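PDB 4Z48: uncharacterized protein TP-0789 domain-containing protein from Desulfovibrio piger ATCC 29098, which is of unknown function but has a LolA-like domain and may handle lipids or lipoproteins in the cell envelope. Local coordinates for residues A[32-40]-A[214-222]; A[80-90]-A[124-132]. All blocks are in the same frame, centred on the assembly; numbering follows the deposited sequence.

Overall arrangement
Both contacts belong to the strongly curved antiparallel beta structure of a LolA-like fold, on opposite sides of the centre of the chain. Contact 1 pairs the end of strand 27-38 with the start of strand 219-230, bringing together strands from near the two ends of the chain. Both segments of contact 2 fall, in sequence, between the two strands of contact 1: residues 80-90, running from strand 77-82 toward strand 91-96, meet the connection 124-132 that leads into strand 133-143. The centres of contact 1 and contact 2 are about 26 Å apart, and the nearest atoms of contact 1 and contact 2 are about 6 Å apart, without touching. Asp118, on the loop that also leads to 124-132, binds Arg214, Ser219 and Thr221 of contact 1.

Contact 1: residues A[32-40]-A[214-222]; sequences AVMSINRGG and RPREGSFTV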
ATOM      1  N   ALA A  32      -6.592   4.369  11.480  1.00 18.94           N
ATOM      2  CA  ALA A  32      -5.426   3.526  11.764  1.00 18.80           C
ATOM      3  C   ALA A  32      -4.545   4.130  12.830  1.00 21.64           C
ATOM      4  O   ALA A  32      -4.546   5.353  13.019  1.00 19.80           O
ATOM      5  CB  ALA A  32      -4.587   3.314  10.496  1.00 19.46           C
ATOM      6  N   VAL A  33      -3.811   3.257  13.533  1.00 17.39           N
ATOM      7  CA  VAL A  33      -2.749   3.618  14.477  1.00 18.78           C
ATOM      8  C   VAL A  33      -1.499   2.878  13.986  1.00 23.25           C
ATOM      9  O   VAL A  33      -1.563   1.673  13.720  1.00 23.27           O
ATOM     10  CB  VAL A  33      -3.082   3.318  15.966  1.00 23.04           C
ATOM     11  CG1 VAL A  33      -1.834   3.495  16.839  1.00 23.29           C
ATOM     12  CG2 VAL A  33      -4.181   4.247  16.472  1.00 23.77           C
HETATM   13  N   MSE A  34      -0.390   3.599  13.871  1.00 20.49           N
HETATM   14  CA  MSE A  34       0.900   3.081  13.439  1.00 19.34           C
HETATM   15  C   MSE A  34       1.895   3.253  14.574  1.00 21.47           C
HETATM   16  O   MSE A  34       1.942   4.307  15.205  1.00 17.53           O
HETATM   17  CB  MSE A  34       1.319   3.829  12.155  1.00 21.68           C
HETATM   18  CG  MSE A  34       2.785   3.848  11.849  1.00 28.13           C
HETATM   19 SE   MSE A  34       3.031   5.153  10.369  0.75 33.46          SE
HETATM   20  CE  MSE A  34       2.465   4.153   8.995  1.00 27.25           C
ATOM     21  N   SER A  35       2.642   2.199  14.864  1.00 17.14           N
ATOM     22  CA  SER A  35       3.680   2.209  15.883  1.00 16.90           C
ATOM     23  C   SER A  35       5.017   1.800  15.209  1.00 20.70           C
ATOM     24  O   SER A  35       5.134   0.715  14.639  1.00 19.82           O
ATOM     25  CB  SER A  35       3.284   1.285  17.041  1.00 23.77           C
ATOM     26  OG  SER A  35       4.325   1.184  17.996  1.00 40.27           O
ATOM     27  N   ILE A  36       5.990   2.707  15.231  1.00 17.79           N
ATOM     28  CA  ILE A  36       7.308   2.534  14.636  1.00 17.35           C
ATOM     29  C   ILE A  36       8.334   2.279  15.731  1.00 24.41           C
ATOM     30  O   ILE A  36       8.542   3.153  16.603  1.00 22.54           O
ATOM     31  CB  ILE A  36       7.674   3.807  13.810  1.00 19.47           C
ATOM     32  CG1 ILE A  36       6.521   4.228  12.864  1.00 18.25           C
ATOM     33  CG2 ILE A  36       8.963   3.551  13.014  1.00 20.44           C
ATOM     34  CD1 ILE A  36       6.554   5.678  12.402  1.00 23.74           C
ATOM     35  N   ASN A  37       9.021   1.122  15.662  1.00 20.91           N
ATOM     36  CA  ASN A  37      10.019   0.760  16.674  1.00 22.46           C
ATOM     37  C   ASN A  37      11.423   0.755  16.103  1.00 27.51           C
ATOM     38  O   ASN A  37      11.719  -0.002  15.197  1.00 25.75           O
ATOM     39  CB  ASN A  37       9.690  -0.598  17.299  1.00 25.93           C
ATOM     40  CG  ASN A  37      10.457  -0.932  18.569  1.00 45.78           C
ATOM     41  OD1 ASN A  37      11.698  -1.014  18.596  1.00 38.79           O
ATOM     42  ND2 ASN A  37       9.718  -1.220  19.633  1.00 35.05           N
ATOM     43  N   ARG A  38      12.297   1.547  16.689  1.00 28.80           N
ATOM     44  CA  ARG A  38      13.687   1.645  16.251  1.00 31.41           C
ATOM     45  C   ARG A  38      14.605   1.685  17.481  1.00 38.98           C
ATOM     46  O   ARG A  38      14.691   2.715  18.134  1.00 39.05           O
ATOM     47  CB  ARG A  38      13.858   2.905  15.365  1.00 33.83           C
ATOM     48  CG  ARG A  38      15.271   3.109  14.814  1.00 48.25           C
ATOM     49  CD  ARG A  38      15.414   4.434  14.055  1.00 52.18           C
ATOM     50  NE  ARG A  38      14.664   4.470  12.792  1.00 44.12           N
ATOM     51  CZ  ARG A  38      14.953   3.730  11.721  1.00 65.30           C
ATOM     52  NH1 ARG A  38      15.973   2.879  11.746  1.00 57.30           N
ATOM     53  NH2 ARG A  38      14.210   3.819  10.627  1.00 54.60           N
ATOM     54  N   GLY A  39      15.240   0.556  17.792  1.00 38.34           N
ATOM     55  CA  GLY A  39      16.143   0.416  18.938  1.00 40.14           C
ATOM     56  C   GLY A  39      15.496   0.629  20.296  1.00 45.59           C
ATOM     57  O   GLY A  39      16.127   1.172  21.203  1.00 45.43           O
ATOM     58  N   GLY A  40      14.231   0.222  20.430  1.00 42.72           N
ATOM     59  CA  GLY A  40      13.460   0.420  21.661  1.00 42.49           C
ATOM     60  C   GLY A  40      12.723   1.746  21.709  1.00 44.07           C
ATOM     61  O   GLY A  40      11.793   1.913  22.506  1.00 45.49           O
ATOM     62  N   ARG A 214      12.214  -3.537   8.286  1.00 22.30           N
ATOM     63  CA  ARG A 214      13.377  -3.175   7.465  1.00 23.05           C
ATOM     64  C   ARG A 214      14.561  -3.762   8.200  1.00 27.48           C
ATOM     65  O   ARG A 214      15.015  -3.168   9.183  1.00 24.96           O
ATOM     66  CB  ARG A 214      13.487  -1.652   7.220  1.00 22.62           C
ATOM     67  CG  ARG A 214      12.488  -1.200   6.131  1.00 27.42           C
ATOM     68  CD  ARG A 214      12.738   0.214   5.691  1.00 23.31           C
ATOM     69  NE  ARG A 214      12.704   1.131   6.827  1.00 23.75           N
ATOM     70  CZ  ARG A 214      13.159   2.385   6.818  1.00 28.86           C
ATOM     71  NH1 ARG A 214      13.752   2.880   5.734  1.00 30.63           N
ATOM     72  NH2 ARG A 214      13.047   3.143   7.900  1.00 25.20           N
ATOM     73  N   PRO A 215      14.976  -5.000   7.830  1.00 31.42           N
ATOM     74  CA  PRO A 215      16.087  -5.653   8.552  1.00 32.59           C
ATOM     75  C   PRO A 215      17.396  -4.837   8.530  1.00 36.60           C
ATOM     76  O   PRO A 215      18.149  -4.868   9.505  1.00 37.59           O
ATOM     77  CB  PRO A 215      16.251  -7.002   7.829  1.00 34.59           C
ATOM     78  CG  PRO A 215      15.600  -6.814   6.462  1.00 38.30           C
ATOM     79  CD  PRO A 215      14.460  -5.859   6.731  1.00 32.97           C
ATOM     80  N   ARG A 216      17.647  -4.078   7.448  1.00 31.35           N
ATOM     81  CA  ARG A 216      18.888  -3.283   7.312  1.00 30.47           C
ATOM     82  C   ARG A 216      18.842  -2.003   8.169  1.00 35.87           C
ATOM     83  O   ARG A 216      19.901  -1.447   8.465  1.00 38.34           O
ATOM     84  CB  ARG A 216      19.147  -2.951   5.829  1.00 25.50           C
ATOM     85  CG  ARG A 216      19.288  -4.232   4.954  1.00 30.22           C
ATOM     86  CD  ARG A 216      19.441  -4.005   3.445  1.00 32.78           C
ATOM     87  NE  ARG A 216      20.346  -2.904   3.090  1.00 41.13           N
ATOM     88  CZ  ARG A 216      21.673  -2.989   3.013  1.00 61.88           C
ATOM     89  NH1 ARG A 216      22.289  -4.137   3.270  1.00 46.46           N
ATOM     90  NH2 ARG A 216      22.393  -1.924   2.688  1.00 61.13           N
ATOM     91  N   GLU A 217      17.632  -1.544   8.586  1.00 29.33           N
ATOM     92  CA  GLU A 217      17.491  -0.331   9.405  1.00 28.85           C
ATOM     93  C   GLU A 217      17.334  -0.634  10.890  1.00 35.43           C
ATOM     94  O   GLU A 217      17.399   0.290  11.699  1.00 34.70           O
ATOM     95  CB  GLU A 217      16.301   0.526   8.934  1.00 29.12           C
ATOM     96  CG  GLU A 217      16.395   0.952   7.477  1.00 41.33           C
ATOM     97  CD  GLU A 217      17.645   1.726   7.099  1.00 61.08           C
ATOM     98  OE1 GLU A 217      17.971   2.718   7.791  1.00 55.83           O
ATOM     99  OE2 GLU A 217      18.297   1.338   6.103  1.00 49.10           O
ATOM    100  N   GLY A 218      17.099  -1.903  11.235  1.00 33.67           N
ATOM    101  CA  GLY A 218      16.875  -2.319  12.617  1.00 33.05           C
ATOM    102  C   GLY A 218      15.561  -1.764  13.147  1.00 33.17           C
ATOM    103  O   GLY A 218      15.467  -1.360  14.308  1.00 32.90           O
ATOM    104  N   SER A 219      14.551  -1.682  12.275  1.00 25.60           N
ATOM    105  CA  SER A 219      13.270  -1.117  12.670  1.00 24.34           C
ATOM    106  C   SER A 219      12.099  -1.938  12.161  1.00 26.59           C
ATOM    107  O   SER A 219      12.212  -2.625  11.128  1.00 24.40           O
ATOM    108  CB  SER A 219      13.136   0.314  12.163  1.00 25.84           C
ATOM    109  OG  SER A 219      13.426   0.426  10.782  1.00 35.05           O
ATOM    110  N   PHE A 220      10.955  -1.812  12.846  1.00 22.58           N
ATOM    111  CA  PHE A 220       9.718  -2.438  12.379  1.00 21.28           C
ATOM    112  C   PHE A 220       8.529  -1.519  12.685  1.00 22.99           C
ATOM    113  O   PHE A 220       8.540  -0.790  13.684  1.00 21.29           O
ATOM    114  CB  PHE A 220       9.512  -3.837  12.969  1.00 22.62           C
ATOM    115  CG  PHE A 220       9.334  -3.888  14.466  1.00 22.40           C
ATOM    116  CD1 PHE A 220      10.437  -3.959  15.311  1.00 23.90           C
ATOM    117  CD2 PHE A 220       8.064  -3.917  15.031  1.00 24.54           C
ATOM    118  CE1 PHE A 220      10.275  -4.026  16.701  1.00 26.25           C
ATOM    119  CE2 PHE A 220       7.897  -3.985  16.421  1.00 27.53           C
ATOM    120  CZ  PHE A 220       9.002  -4.044  17.253  1.00 26.65           C
ATOM    121  N   THR A 221       7.526  -1.535  11.792  1.00 18.96           N
ATOM    122  CA  THR A 221       6.310  -0.738  11.929  1.00 19.28           C
ATOM    123  C   THR A 221       5.108  -1.664  12.054  1.00 22.81           C
ATOM    124  O   THR A 221       4.972  -2.593  11.259  1.00 21.12           O
ATOM    125  CB  THR A 221       6.198   0.258  10.732  1.00 23.35           C
ATOM    126  OG1 THR A 221       7.325   1.160  10.784  1.00 18.89           O
ATOM    127  CG2 THR A 221       4.912   1.070  10.759  1.00 22.23           C
ATOM    128  N   VAL A 222       4.215  -1.398  13.018  1.00 18.53           N
ATOM    129  CA  VAL A 222       2.982  -2.192  13.134  1.00 20.48           C
ATOM    130  C   VAL A 222       1.800  -1.241  12.897  1.00 24.56           C
ATOM    131  O   VAL A 222       1.705  -0.229  13.563  1.00 23.84           O
ATOM    132  CB  VAL A 222       2.884  -2.956  14.476  1.00 25.24           C
ATOM    133  CG1 VAL A 222       1.573  -3.745  14.574  1.00 24.78           C
ATOM    134  CG2 VAL A 222       4.082  -3.887  14.667  1.00 25.31           C
TER
HETATM  135  O   HOH W   1       6.569  -1.142  15.948  1.00 51.37           O
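Arg214 and Arg38 meet at the end of an antiparallel strand pair of the LolA-like fold, their NH2 atoms 3.0 Å apart and their guanidinium planes 79° apart. Asp118 forms a salt bridge with Arg214 NE, which probably eases this pairing of like charges. Glu217 lays CG over the centre of the Arg214 guanidinium, while its backbone O lies 3.0 Å from Arg38 NH1. Gly218 and Ser219 both face Arg214 in a G1 beta bulge, the glycine at positive phi. Ser219 sets its CB against one face of the Arg38 guanidinium, and its OG is hydrogen-bonded to Asp118. Phe220 forms a hydrogen-bonded pair with Asn37, Asn37 N reaching Phe220 O at 2.8 Å in a nearly straight bond. With CG between backbone N and carbonyl carbon (chi1 64°), the Phe220 ring lies alongside the Asn37 amide, planes 12° apart, and Asn37 CB makes a CH-pi contact 3.7 Å from the ring centroid. Thr221, in the adjoining non-hydrogen-bonded pair, lies side by side with Ile36 on the other sheet face; its OG1 bonds Asp118 and its CG2 meets Met34 CG at 3.7 Å. Val222 exchanges two backbone bonds with Ser35, Val222 N reaching Ser35 O at 2.8 Å; that oxygen also takes a water shared with Phe220 O.

Contact 2: residues A[80-90]-A[124-132]; sequences VWSYRGLEQDD and IQNLDDVDE
Ser82 and Asn126 meet at the close-packed part of the contact, where Asn126 CB lies 3.5 Å from Ser82 OG and Asn126 N makes a weak hydrogen bond to the same oxygen. Ser82 OG in turn donates to Asp90 OD2 at 2.7 Å. Tyr83 N binds the other carboxylate oxygen, OD1, and the two bonds help to hold Asp90, though both donors come from above the carboxylate plane. Its OD2 faces the aliphatic part of Gln125, 3.3 Å from CB. At the strand end, the Val80 and Ile124 side chains cross at about a right angle, CG2 to CG2 at 4.1 Å, with Ile65 and Phe114 against Ile124. The contact thus joins the loop between strands 77-82 and 91-96 of the LolA-like fold to the irregular connection before strand 133-143, which makes an Asx turn (Asn126 OD1 to Asp128 N, 2.9 Å) and then an inverse gamma turn centred on Asp129. Toward Asp129 the fit is looser and the segments are joined through water: one molecule links Ser82 OG, Asn126 ND2 and Asp129 OD2, and a second lies 2.7 Å from both Asp90 OD1 and Asp129 OD2. Arg84 turns back through bends at chi2 and chi3 (66° and 73°), so that Asn126 ND2 stands over one guanidinium face, two donors in contact without a hydrogen bond, the amide plane steeply inclined; Asp128 O lies at the guanidinium edge. On the exposed side, Leu86 CD2 rests 3.3 Å from Glu132 OE2, while Glu132 OE1 pairs with Lys159.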
ATOM      1  N   VAL A  80      -3.166  11.506  -2.792  1.00 20.96           N
ATOM      2  CA  VAL A  80      -2.595  10.595  -3.780  1.00 22.10           C
ATOM      3  C   VAL A  80      -3.583  10.414  -4.920  1.00 26.17           C
ATOM      4  O   VAL A  80      -4.754  10.124  -4.669  1.00 25.35           O
ATOM      5  CB  VAL A  80      -2.191   9.210  -3.187  1.00 27.57           C
ATOM      6  CG1 VAL A  80      -1.467   8.358  -4.232  1.00 28.06           C
ATOM      7  CG2 VAL A  80      -1.382   9.333  -1.890  1.00 27.58           C
ATOM      8  N   TRP A  81      -3.120  10.640  -6.155  1.00 24.90           N
ATOM      9  CA  TRP A  81      -3.858  10.404  -7.401  1.00 25.88           C
ATOM     10  C   TRP A  81      -3.125   9.279  -8.116  1.00 27.40           C
ATOM     11  O   TRP A  81      -2.068   9.497  -8.726  1.00 23.87           O
ATOM     12  CB  TRP A  81      -3.943  11.668  -8.259  1.00 26.07           C
ATOM     13  CG  TRP A  81      -4.767  12.786  -7.704  1.00 27.26           C
ATOM     14  CD1 TRP A  81      -5.483  12.800  -6.540  1.00 29.43           C
ATOM     15  CD2 TRP A  81      -4.921  14.089  -8.288  1.00 28.15           C
ATOM     16  NE1 TRP A  81      -6.085  14.026  -6.371  1.00 28.77           N
ATOM     17  CE2 TRP A  81      -5.762  14.834  -7.431  1.00 30.72           C
ATOM     18  CE3 TRP A  81      -4.458  14.685  -9.482  1.00 30.15           C
ATOM     19  CZ2 TRP A  81      -6.138  16.148  -7.713  1.00 30.74           C
ATOM     20  CZ3 TRP A  81      -4.822  15.992  -9.760  1.00 32.29           C
ATOM     21  CH2 TRP A  81      -5.653  16.712  -8.880  1.00 32.94           C
ATOM     22  N   SER A  82      -3.618   8.058  -7.914  1.00 24.38           N
ATOM     23  CA  SER A  82      -3.027   6.823  -8.411  1.00 24.52           C
ATOM     24  C   SER A  82      -3.778   6.385  -9.666  1.00 29.50           C
ATOM     25  O   SER A  82      -5.001   6.262  -9.645  1.00 30.20           O
ATOM     26  CB  SER A  82      -3.030   5.759  -7.312  1.00 30.15           C
ATOM     27  OG  SER A  82      -2.248   4.621  -7.626  1.00 43.03           O
ATOM     28  N   TYR A  83      -3.053   6.267 -10.790  1.00 27.99           N
ATOM     29  CA  TYR A  83      -3.642   5.972 -12.102  1.00 27.63           C
ATOM     30  C   TYR A  83      -3.406   4.549 -12.602  1.00 35.16           C
ATOM     31  O   TYR A  83      -2.312   3.997 -12.470  1.00 33.19           O
ATOM     32  CB  TYR A  83      -3.082   6.935 -13.161  1.00 28.54           C
ATOM     33  CG  TYR A  83      -3.163   8.396 -12.778  1.00 27.16           C
ATOM     34  CD1 TYR A  83      -4.386   9.069 -12.765  1.00 27.98           C
ATOM     35  CD2 TYR A  83      -2.026   9.095 -12.389  1.00 27.67           C
ATOM     36  CE1 TYR A  83      -4.474  10.398 -12.368  1.00 26.81           C
ATOM     37  CE2 TYR A  83      -2.104  10.422 -11.966  1.00 28.35           C
ATOM     38  CZ  TYR A  83      -3.324  11.076 -11.979  1.00 34.02           C
ATOM     39  OH  TYR A  83      -3.388  12.395 -11.631  1.00 36.19           O
ATOM     40  N   ARG A  84      -4.442   3.962 -13.187  1.00 34.14           N
ATOM     41  CA  ARG A  84      -4.335   2.641 -13.794  1.00 35.66           C
ATOM     42  C   ARG A  84      -3.551   2.796 -15.088  1.00 39.80           C
ATOM     43  O   ARG A  84      -3.879   3.665 -15.909  1.00 40.48           O
ATOM     44  CB  ARG A  84      -5.726   2.027 -14.044  1.00 37.98           C
ATOM     45  CG  ARG A  84      -5.718   0.501 -14.208  1.00 56.57           C
ATOM     46  CD  ARG A  84      -5.327  -0.245 -12.935  1.00 70.63           C
ATOM     47  NE  ARG A  84      -6.380  -0.230 -11.918  1.00 82.24           N
ATOM     48  CZ  ARG A  84      -6.375  -0.992 -10.827  1.00 94.56           C
ATOM     49  NH1 ARG A  84      -5.379  -1.842 -10.606  1.00 81.32           N
ATOM     50  NH2 ARG A  84      -7.369  -0.915  -9.952  1.00 77.23           N
ATOM     51  N   GLY A  85      -2.475   2.025 -15.211  1.00 36.31           N
ATOM     52  CA  GLY A  85      -1.634   2.047 -16.405  1.00 35.62           C
ATOM     53  C   GLY A  85      -0.324   2.777 -16.217  1.00 36.86           C
ATOM     54  O   GLY A  85      -0.127   3.471 -15.212  1.00 35.64           O
ATOM     55  N   LEU A  86       0.582   2.664 -17.199  1.00 31.31           N
ATOM     56  CA  LEU A  86       1.887   3.305 -17.022  1.00 29.67           C
ATOM     57  C   LEU A  86       2.034   4.672 -17.707  1.00 31.51           C
ATOM     58  O   LEU A  86       3.092   5.266 -17.562  1.00 31.30           O
ATOM     59  CB  LEU A  86       3.011   2.356 -17.521  1.00 29.93           C
ATOM     60  CG  LEU A  86       3.406   1.215 -16.586  1.00 33.85           C
ATOM     61  CD1 LEU A  86       4.046   0.075 -17.352  1.00 33.78           C
ATOM     62  CD2 LEU A  86       4.334   1.721 -15.462  1.00 39.18           C
ATOM     63  N   GLU A  87       1.038   5.164 -18.457  1.00 27.25           N
ATOM     64  CA  GLU A  87       1.191   6.415 -19.221  1.00 27.17           C
ATOM     65  C   GLU A  87       1.477   7.642 -18.379  1.00 31.56           C
ATOM     66  O   GLU A  87       2.223   8.521 -18.812  1.00 29.61           O
ATOM     67  CB  GLU A  87      -0.050   6.707 -20.062  1.00 29.20           C
ATOM     68  CG  GLU A  87      -0.185   5.813 -21.262  1.00 36.72           C
ATOM     69  CD  GLU A  87      -1.016   4.555 -21.092  1.00 48.36           C
ATOM     70  OE1 GLU A  87      -1.084   4.001 -19.968  1.00 39.00           O
ATOM     71  OE2 GLU A  87      -1.575   4.102 -22.115  1.00 32.06           O
ATOM     72  N   GLN A  88       0.866   7.712 -17.195  1.00 29.50           N
ATOM     73  CA  GLN A  88       0.994   8.838 -16.286  1.00 28.71           C
ATOM     74  C   GLN A  88       1.466   8.340 -14.933  1.00 32.02           C
ATOM     75  O   GLN A  88       0.861   7.425 -14.379  1.00 29.32           O
ATOM     76  CB  GLN A  88      -0.384   9.519 -16.169  1.00 30.50           C
ATOM     77  CG  GLN A  88      -0.400  10.872 -15.479  1.00 46.92           C
ATOM     78  CD  GLN A  88      -1.795  11.451 -15.367  1.00 64.84           C
ATOM     79  OE1 GLN A  88      -2.820  10.783 -15.616  1.00 52.01           O
ATOM     80  NE2 GLN A  88      -1.863  12.718 -14.970  1.00 61.37           N
ATOM     81  N   ASP A  89       2.532   8.963 -14.383  1.00 30.09           N
ATOM     82  CA  ASP A  89       3.025   8.618 -13.055  1.00 29.52           C
ATOM     83  C   ASP A  89       1.988   9.034 -12.010  1.00 30.22           C
ATOM     84  O   ASP A  89       1.254  10.005 -12.235  1.00 29.88           O
ATOM     85  CB  ASP A  89       4.371   9.309 -12.764  1.00 31.90           C
ATOM     86  CG  ASP A  89       5.483   8.894 -13.696  1.00 46.70           C
ATOM     87  OD1 ASP A  89       5.756   7.668 -13.792  1.00 49.21           O
ATOM     88  OD2 ASP A  89       6.064   9.781 -14.349  1.00 51.90           O
ATOM     89  N   ASP A  90       1.921   8.311 -10.894  1.00 26.68           N
ATOM     90  CA  ASP A  90       1.006   8.659  -9.811  1.00 24.94           C
ATOM     91  C   ASP A  90       1.424   9.980  -9.221  1.00 27.87           C
ATOM     92  O   ASP A  90       2.627  10.233  -9.063  1.00 29.81           O
ATOM     93  CB  ASP A  90       1.005   7.590  -8.711  1.00 25.65           C
ATOM     94  CG  ASP A  90       0.310   6.275  -9.027  1.00 34.26           C
ATOM     95  OD1 ASP A  90      -0.225   6.127 -10.166  1.00 30.08           O
ATOM     96  OD2 ASP A  90       0.270   5.406  -8.133  1.00 42.38           O
ATOM     97  N   ILE A 124       2.458   3.584  -0.377  1.00 27.70           N
ATOM     98  CA  ILE A 124       1.155   4.184  -0.110  1.00 28.85           C
ATOM     99  C   ILE A 124       0.258   4.215  -1.382  1.00 35.04           C
ATOM    100  O   ILE A 124      -0.946   4.350  -1.250  1.00 34.66           O
ATOM    101  CB  ILE A 124       1.378   5.585   0.526  1.00 33.54           C
ATOM    102  CG1 ILE A 124       2.063   5.475   1.920  1.00 33.44           C
ATOM    103  CG2 ILE A 124       0.138   6.447   0.583  1.00 36.30           C
ATOM    104  CD1 ILE A 124       1.602   4.398   2.832  1.00 37.82           C
ATOM    105  N   GLN A 125       0.816   4.029  -2.583  1.00 35.12           N
ATOM    106  CA  GLN A 125       0.012   3.949  -3.822  1.00 36.66           C
ATOM    107  C   GLN A 125      -0.619   2.540  -4.010  1.00 42.21           C
ATOM    108  O   GLN A 125      -0.391   1.651  -3.183  1.00 41.71           O
ATOM    109  CB  GLN A 125       0.872   4.283  -5.040  1.00 38.38           C
ATOM    110  CG  GLN A 125       1.538   5.652  -4.963  1.00 45.49           C
ATOM    111  CD  GLN A 125       2.780   5.738  -5.812  1.00 61.80           C
ATOM    112  OE1 GLN A 125       3.364   4.734  -6.256  1.00 55.48           O
ATOM    113  NE2 GLN A 125       3.244   6.948  -6.009  1.00 54.81           N
ATOM    114  N   ASN A 126      -1.377   2.337  -5.132  1.00 39.49           N
ATOM    115  CA  ASN A 126      -2.069   1.091  -5.508  1.00 38.67           C
ATOM    116  C   ASN A 126      -1.113  -0.100  -5.453  1.00 44.24           C
ATOM    117  O   ASN A 126      -0.117  -0.139  -6.183  1.00 43.23           O
ATOM    118  CB  ASN A 126      -2.686   1.227  -6.917  1.00 34.36           C
ATOM    119  CG  ASN A 126      -3.568   0.091  -7.409  1.00 64.57           C
ATOM    120  OD1 ASN A 126      -3.794  -0.929  -6.747  1.00 58.28           O
ATOM    121  ND2 ASN A 126      -4.084   0.242  -8.618  1.00 59.44           N
ATOM    122  N   LEU A 127      -1.411  -1.052  -4.550  1.00 42.85           N
ATOM    123  CA  LEU A 127      -0.615  -2.267  -4.345  1.00 43.23           C
ATOM    124  C   LEU A 127      -0.892  -3.321  -5.446  1.00 46.55           C
ATOM    125  O   LEU A 127      -0.077  -4.233  -5.620  1.00 45.35           O
ATOM    126  CB  LEU A 127      -0.897  -2.849  -2.929  1.00 43.32           C
ATOM    127  CG  LEU A 127      -0.118  -4.089  -2.417  1.00 48.48           C
ATOM    128  CD1 LEU A 127       1.384  -3.901  -2.464  1.00 49.14           C
ATOM    129  CD2 LEU A 127      -0.526  -4.437  -0.998  1.00 51.15           C
ATOM    130  N   ASP A 128      -2.005  -3.181  -6.210  1.00 42.23           N
ATOM    131  CA  ASP A 128      -2.364  -4.183  -7.204  1.00 40.86           C
ATOM    132  C   ASP A 128      -2.517  -3.613  -8.638  1.00 42.30           C
ATOM    133  O   ASP A 128      -3.491  -3.933  -9.328  1.00 40.85           O
ATOM    134  CB  ASP A 128      -3.641  -4.920  -6.749  1.00 43.24           C
ATOM    135  CG  ASP A 128      -3.426  -5.809  -5.530  1.00 54.41           C
ATOM    136  OD1 ASP A 128      -2.829  -6.906  -5.686  1.00 52.61           O
ATOM    137  OD2 ASP A 128      -3.844  -5.404  -4.418  1.00 60.12           O
ATOM    138  N   ASP A 129      -1.525  -2.824  -9.102  1.00 36.82           N
ATOM    139  CA  ASP A 129      -1.486  -2.277 -10.467  1.00 37.26           C
ATOM    140  C   ASP A 129      -0.869  -3.362 -11.365  1.00 40.03           C
ATOM    141  O   ASP A 129       0.333  -3.343 -11.637  1.00 39.31           O
ATOM    142  CB  ASP A 129      -0.693  -0.959 -10.494  1.00 40.28           C
ATOM    143  CG  ASP A 129      -1.089  -0.008 -11.613  1.00 59.39           C
ATOM    144  OD1 ASP A 129      -1.119  -0.445 -12.783  1.00 59.32           O
ATOM    145  OD2 ASP A 129      -1.321   1.188 -11.320  1.00 67.82           O
ATOM    146  N   VAL A 130      -1.708  -4.361 -11.747  1.00 37.02           N
ATOM    147  CA  VAL A 130      -1.387  -5.609 -12.449  1.00 36.74           C
ATOM    148  C   VAL A 130      -0.423  -5.409 -13.649  1.00 40.95           C
ATOM    149  O   VAL A 130       0.540  -6.180 -13.790  1.00 40.41           O
ATOM    150  CB  VAL A 130      -2.667  -6.389 -12.878  1.00 41.15           C
ATOM    151  CG1 VAL A 130      -2.347  -7.538 -13.815  1.00 40.87           C
ATOM    152  CG2 VAL A 130      -3.416  -6.925 -11.658  1.00 40.36           C
ATOM    153  N   ASP A 131      -0.663  -4.389 -14.483  1.00 37.39           N
ATOM    154  CA  ASP A 131       0.141  -4.214 -15.695  1.00 37.68           C
ATOM    155  C   ASP A 131       1.458  -3.429 -15.464  1.00 38.25           C
ATOM    156  O   ASP A 131       2.166  -3.118 -16.427  1.00 38.88           O
ATOM    157  CB  ASP A 131      -0.707  -3.587 -16.814  1.00 40.52           C
ATOM    158  CG  ASP A 131      -1.824  -4.502 -17.318  1.00 48.38           C
ATOM    159  OD1 ASP A 131      -1.541  -5.689 -17.623  1.00 46.42           O
ATOM    160  OD2 ASP A 131      -2.972  -4.027 -17.433  1.00 57.85           O
ATOM    161  N   GLU A 132       1.848  -3.212 -14.216  1.00 33.22           N
ATOM    162  CA  GLU A 132       3.134  -2.572 -13.972  1.00 33.15           C
ATOM    163  C   GLU A 132       4.231  -3.635 -13.753  1.00 33.05           C
ATOM    164  O   GLU A 132       5.417  -3.288 -13.698  1.00 32.44           O
ATOM    165  CB  GLU A 132       3.066  -1.583 -12.801  1.00 34.00           C
ATOM    166  CG  GLU A 132       2.272  -0.325 -13.111  1.00 46.02           C
ATOM    167  CD  GLU A 132       2.529   0.853 -12.197  1.00 79.17           C
ATOM    168  OE1 GLU A 132       2.603   0.654 -10.962  1.00 84.26           O
ATOM    169  OE2 GLU A 132       2.600   1.992 -12.715  1.00 78.64           O
TER
HETATM  170  O   HOH W   2      -3.364   2.809  -9.944  1.00 38.45           O
HETATM  171  O   HOH W   3      -0.623   3.476 -10.102  1.00 34.14           O